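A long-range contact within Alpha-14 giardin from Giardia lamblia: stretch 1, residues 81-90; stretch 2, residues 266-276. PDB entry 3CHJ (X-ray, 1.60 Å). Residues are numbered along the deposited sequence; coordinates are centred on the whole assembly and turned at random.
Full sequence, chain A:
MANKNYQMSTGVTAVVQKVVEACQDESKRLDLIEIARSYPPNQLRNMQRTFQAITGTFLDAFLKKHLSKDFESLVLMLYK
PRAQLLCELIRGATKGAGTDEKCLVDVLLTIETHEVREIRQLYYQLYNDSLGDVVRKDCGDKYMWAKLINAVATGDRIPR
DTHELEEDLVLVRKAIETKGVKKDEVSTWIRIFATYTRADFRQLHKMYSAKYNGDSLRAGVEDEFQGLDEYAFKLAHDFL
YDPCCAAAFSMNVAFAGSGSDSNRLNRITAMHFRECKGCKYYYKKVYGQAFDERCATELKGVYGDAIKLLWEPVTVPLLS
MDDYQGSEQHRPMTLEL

Stretch 1, residues 81-90: PRAQLLCELI
Stretch 2 (266-276) NRITAMHFREC

Residues 82-90 form a regular α-helix that continues later in the chain, with Pro 81 at the N-cap position in an extended conformation (phi/psi -61/147). Proline suits this site because its ring holds phi near -60° and the first residues of a helix need no amide donor; its carbonyl opens the hydrogen-bond ladder, Leu 85 N to Pro 81 O at 3.0 Å. The second stretch enters as a helix already under way at Asn 266. His 272 departs from helical values (phi/psi -127/-9), whereas residues 273-275 keep helical torsions without the regular bonds; His 272 O accepts from Cys 276 N at 2.9 Å.

The two helices run nearly antiparallel, with 156° between their N-to-C directions and a closest axial approach of 10.5 Å. The register runs accordingly in opposite senses: Arg 82 lies across from Met 271 (CA to CA 6.9 Å), and Leu 89 from Arg 267 (CA to CA 8.0 Å). Between them the stretches bury 341 Å², counting both sides.

Met 271 is the hub. Its CA-CB bond points sideways, and the m, t, m rotamer (-70°, -170°, -75°) lays the flexible thioether among three leucines spaced along one side of the opposing helix. Its SD lies 3.5 Å from Leu 86 CD2 and 4.0 Å from Leu 89 CD1, while its CG is 4.2 Å from Leu 85 CD2. Leu 85 (t, p) points toward the partner helix, and its CD2 also packs 3.9 Å from Ala 270 CB, a small methyl that the end of the leucine can reach and pack against. Leu 86 (m, t) starts sideways, but its end comes nearer. Leu 89, also m, t, points toward the partner and sets CD1 3.9 Å from Arg 267 CB. That arginine offers only the base of its side chain here: from a p chi1 and t chi2 and chi3, its end leads away, and its NE and NH2 are hydrogen-bonded elsewhere in the structure.

The polar part of the contact belongs to Arg 82. With chi1 to chi3 all t and chi4 at 62°, its long chain starts sideways and reaches across to the backbone of Met 271. NH1 donates to Met 271 O at 2.7 Å with a nearly straight angle of 164°; NH2 adds a weak bond to the same oxygen at 3.3 Å and 130°. The carbonyl thus sits at the guanidinium edge, near its plane, where N-H groups can point at it. His 272 CD2 is also near that plane, 4.0 Å from NH2.

Glu 275 (m, p) relates differently to the same group. Its OE1 lies over one guanidinium face, 3.9 Å from Arg 82 NH1, making a long salt bridge in which the charges attract but no N-H points at the oxygen. One arginine therefore combines directional bonding at its edge with electrostatic attraction over its face.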

# COMPACT_ATOMS: atom_id res chain seq x y z
N PRO A 81 -11.09 -7.69 6.24
CA PRO A 81 -11.52 -6.88 5.11
C PRO A 81 -10.56 -5.69 4.89
O PRO A 81 -10.04 -5.14 5.86
CB PRO A 81 -12.89 -6.36 5.55
CG PRO A 81 -13.34 -7.31 6.61
CD PRO A 81 -12.10 -7.72 7.32
N ARG A 82 -10.37 -5.30 3.64
CA ARG A 82 -9.45 -4.22 3.24
C ARG A 82 -9.64 -2.93 4.03
O ARG A 82 -8.68 -2.36 4.58
CB ARG A 82 -9.65 -3.95 1.75
CG ARG A 82 -9.01 -2.69 1.21
CD ARG A 82 -9.32 -2.52 -0.27
NE ARG A 82 -8.26 -1.79 -0.95
CZ ARG A 82 -7.00 -2.22 -1.03
NH1 ARG A 82 -6.67 -3.38 -0.47
NH2 ARG A 82 -6.09 -1.51 -1.66
N ALA A 83 -10.87 -2.44 4.07
CA ALA A 83 -11.16 -1.17 4.72
C ALA A 83 -10.77 -1.21 6.20
O ALA A 83 -10.24 -0.24 6.73
CB ALA A 83 -12.63 -0.80 4.55
N GLN A 84 -11.04 -2.34 6.85
CA GLN A 84 -10.68 -2.53 8.25
C GLN A 84 -9.15 -2.48 8.43
O GLN A 84 -8.64 -1.78 9.31
CB GLN A 84 -11.22 -3.87 8.74
CG GLN A 84 -11.03 -4.07 10.23
CD GLN A 84 -12.05 -3.29 11.04
OE1 GLN A 84 -13.20 -3.11 10.63
NE2 GLN A 84 -11.63 -2.83 12.21
N LEU A 85 -8.45 -3.22 7.58
CA LEU A 85 -7.01 -3.23 7.59
C LEU A 85 -6.47 -1.79 7.45
O LEU A 85 -5.60 -1.39 8.24
CB LEU A 85 -6.48 -4.14 6.49
CG LEU A 85 -4.97 -4.07 6.30
CD1 LEU A 85 -4.27 -4.61 7.54
CD2 LEU A 85 -4.57 -4.82 5.04
N LEU A 86 -6.98 -1.03 6.47
CA LEU A 86 -6.47 0.34 6.26
C LEU A 86 -6.65 1.21 7.50
O LEU A 86 -5.74 1.96 7.89
CB LEU A 86 -7.15 0.99 5.05
CG LEU A 86 -6.99 0.24 3.72
CD1 LEU A 86 -7.81 0.88 2.60
CD2 LEU A 86 -5.54 0.15 3.30
N CYS A 87 -7.83 1.12 8.13
CA CYS A 87 -8.08 1.90 9.34
C CYS A 87 -7.15 1.48 10.48
O CYS A 87 -6.61 2.32 11.19
CB CYS A 87 -9.54 1.74 9.81
SG CYS A 87 -10.70 2.56 8.73
N GLU A 88 -6.99 0.18 10.66
CA GLU A 88 -6.11 -0.33 11.72
C GLU A 88 -4.66 0.10 11.50
O GLU A 88 -3.95 0.40 12.47
CB GLU A 88 -6.20 -1.84 11.85
CG GLU A 88 -7.59 -2.30 12.28
CD GLU A 88 -7.69 -3.81 12.39
OE1 GLU A 88 -6.65 -4.47 12.22
OE2 GLU A 88 -8.80 -4.32 12.65
N LEU A 89 -4.22 0.13 10.24
CA LEU A 89 -2.85 0.59 9.95
C LEU A 89 -2.67 2.07 10.29
O LEU A 89 -1.67 2.45 10.88
CB LEU A 89 -2.48 0.36 8.48
CG LEU A 89 -2.33 -1.12 8.10
CD1 LEU A 89 -2.22 -1.26 6.57
CD2 LEU A 89 -1.11 -1.74 8.76
N ILE A 90 -3.65 2.90 9.93
CA ILE A 90 -3.59 4.34 10.28
C ILE A 90 -3.61 4.55 11.79
O ILE A 90 -2.84 5.34 12.32
CB ILE A 90 -4.74 5.12 9.60
CG1 ILE A 90 -4.53 5.10 8.09
CG2 ILE A 90 -4.84 6.54 10.17
CD1 ILE A 90 -5.78 5.54 7.35
N ASN A 266 4.87 -6.36 5.14
CA ASN A 266 3.56 -6.93 5.47
C ASN A 266 2.43 -6.05 4.96
O ASN A 266 1.50 -6.55 4.32
CB ASN A 266 3.42 -7.14 6.99
CG ASN A 266 4.23 -8.30 7.49
OD1 ASN A 266 4.80 -9.07 6.69
ND2 ASN A 266 4.26 -8.48 8.81
N ARG A 267 2.48 -4.76 5.27
CA ARG A 267 1.35 -3.91 4.90
C ARG A 267 1.24 -3.75 3.38
O ARG A 267 0.13 -3.75 2.83
CB ARG A 267 1.38 -2.56 5.63
CG ARG A 267 2.53 -1.67 5.23
CD ARG A 267 2.35 -0.32 5.88
NE ARG A 267 3.54 0.51 5.72
CZ ARG A 267 4.45 0.71 6.66
NH1 ARG A 267 4.32 0.15 7.87
NH2 ARG A 267 5.49 1.49 6.39
N ILE A 268 2.37 -3.61 2.69
CA ILE A 268 2.31 -3.47 1.24
C ILE A 268 1.75 -4.75 0.62
O ILE A 268 0.88 -4.70 -0.23
CB ILE A 268 3.70 -3.15 0.62
CG1 ILE A 268 4.29 -1.85 1.21
CG2 ILE A 268 3.63 -3.16 -0.90
CD1 ILE A 268 3.61 -0.59 0.75
N THR A 269 2.21 -5.91 1.12
CA THR A 269 1.75 -7.19 0.61
C THR A 269 0.25 -7.38 0.92
O THR A 269 -0.55 -7.65 0.03
CB THR A 269 2.62 -8.34 1.16
OG1 THR A 269 3.98 -8.08 0.79
CG2 THR A 269 2.13 -9.69 0.62
N ALA A 270 -0.16 -7.21 2.18
CA ALA A 270 -1.57 -7.40 2.55
C ALA A 270 -2.52 -6.42 1.82
O ALA A 270 -3.61 -6.83 1.39
CB ALA A 270 -1.72 -7.27 4.07
N MET A 271 -2.08 -5.17 1.65
CA MET A 271 -2.93 -4.17 0.97
C MET A 271 -3.10 -4.47 -0.50
O MET A 271 -4.15 -4.15 -1.08
CB MET A 271 -2.39 -2.75 1.13
CG MET A 271 -2.51 -2.22 2.54
SD MET A 271 -2.13 -0.46 2.61
CE MET A 271 -0.36 -0.44 2.46
N HIS A 272 -2.09 -5.07 -1.13
CA HIS A 272 -2.01 -5.00 -2.60
C HIS A 272 -1.87 -6.31 -3.34
O HIS A 272 -1.98 -6.33 -4.55
CB HIS A 272 -0.90 -4.04 -3.00
CG HIS A 272 -1.17 -2.63 -2.58
ND1 HIS A 272 -0.30 -1.89 -1.82
CD2 HIS A 272 -2.26 -1.86 -2.78
CE1 HIS A 272 -0.83 -0.70 -1.60
NE2 HIS A 272 -2.02 -0.66 -2.16
N PHE A 273 -1.63 -7.42 -2.63
CA PHE A 273 -1.34 -8.66 -3.36
C PHE A 273 -2.50 -9.13 -4.25
O PHE A 273 -2.27 -9.70 -5.31
CB PHE A 273 -0.88 -9.77 -2.40
CG PHE A 273 -2.00 -10.56 -1.77
CD1 PHE A 273 -2.43 -11.75 -2.34
CD2 PHE A 273 -2.59 -10.12 -0.59
CE1 PHE A 273 -3.45 -12.50 -1.76
CE2 PHE A 273 -3.63 -10.87 -0.00
CZ PHE A 273 -4.04 -12.07 -0.60
N ARG A 274 -3.73 -8.88 -3.81
CA ARG A 274 -4.88 -9.46 -4.51
C ARG A 274 -5.16 -8.71 -5.83
O ARG A 274 -5.52 -9.31 -6.84
CB ARG A 274 -6.09 -9.44 -3.58
CG ARG A 274 -7.06 -10.58 -3.83
CD ARG A 274 -8.16 -10.55 -2.79
NE ARG A 274 -7.79 -11.00 -1.43
CZ ARG A 274 -7.92 -12.27 -1.01
NH1 ARG A 274 -8.35 -13.23 -1.84
NH2 ARG A 274 -7.61 -12.59 0.25
N GLU A 275 -4.95 -7.40 -5.81
CA GLU A 275 -5.25 -6.57 -6.97
C GLU A 275 -4.05 -6.41 -7.91
O GLU A 275 -4.20 -6.38 -9.15
CB GLU A 275 -5.74 -5.19 -6.49
CG GLU A 275 -6.96 -5.22 -5.56
CD GLU A 275 -6.69 -5.55 -4.06
OE1 GLU A 275 -7.72 -5.78 -3.37
OE2 GLU A 275 -5.52 -5.58 -3.57
N CYS A 276 -2.85 -6.33 -7.34
CA CYS A 276 -1.67 -5.92 -8.10
C CYS A 276 -0.86 -7.12 -8.62
O CYS A 276 0.33 -7.27 -8.31
CB CYS A 276 -0.78 -5.00 -7.25
SG CYS A 276 -1.53 -3.37 -6.89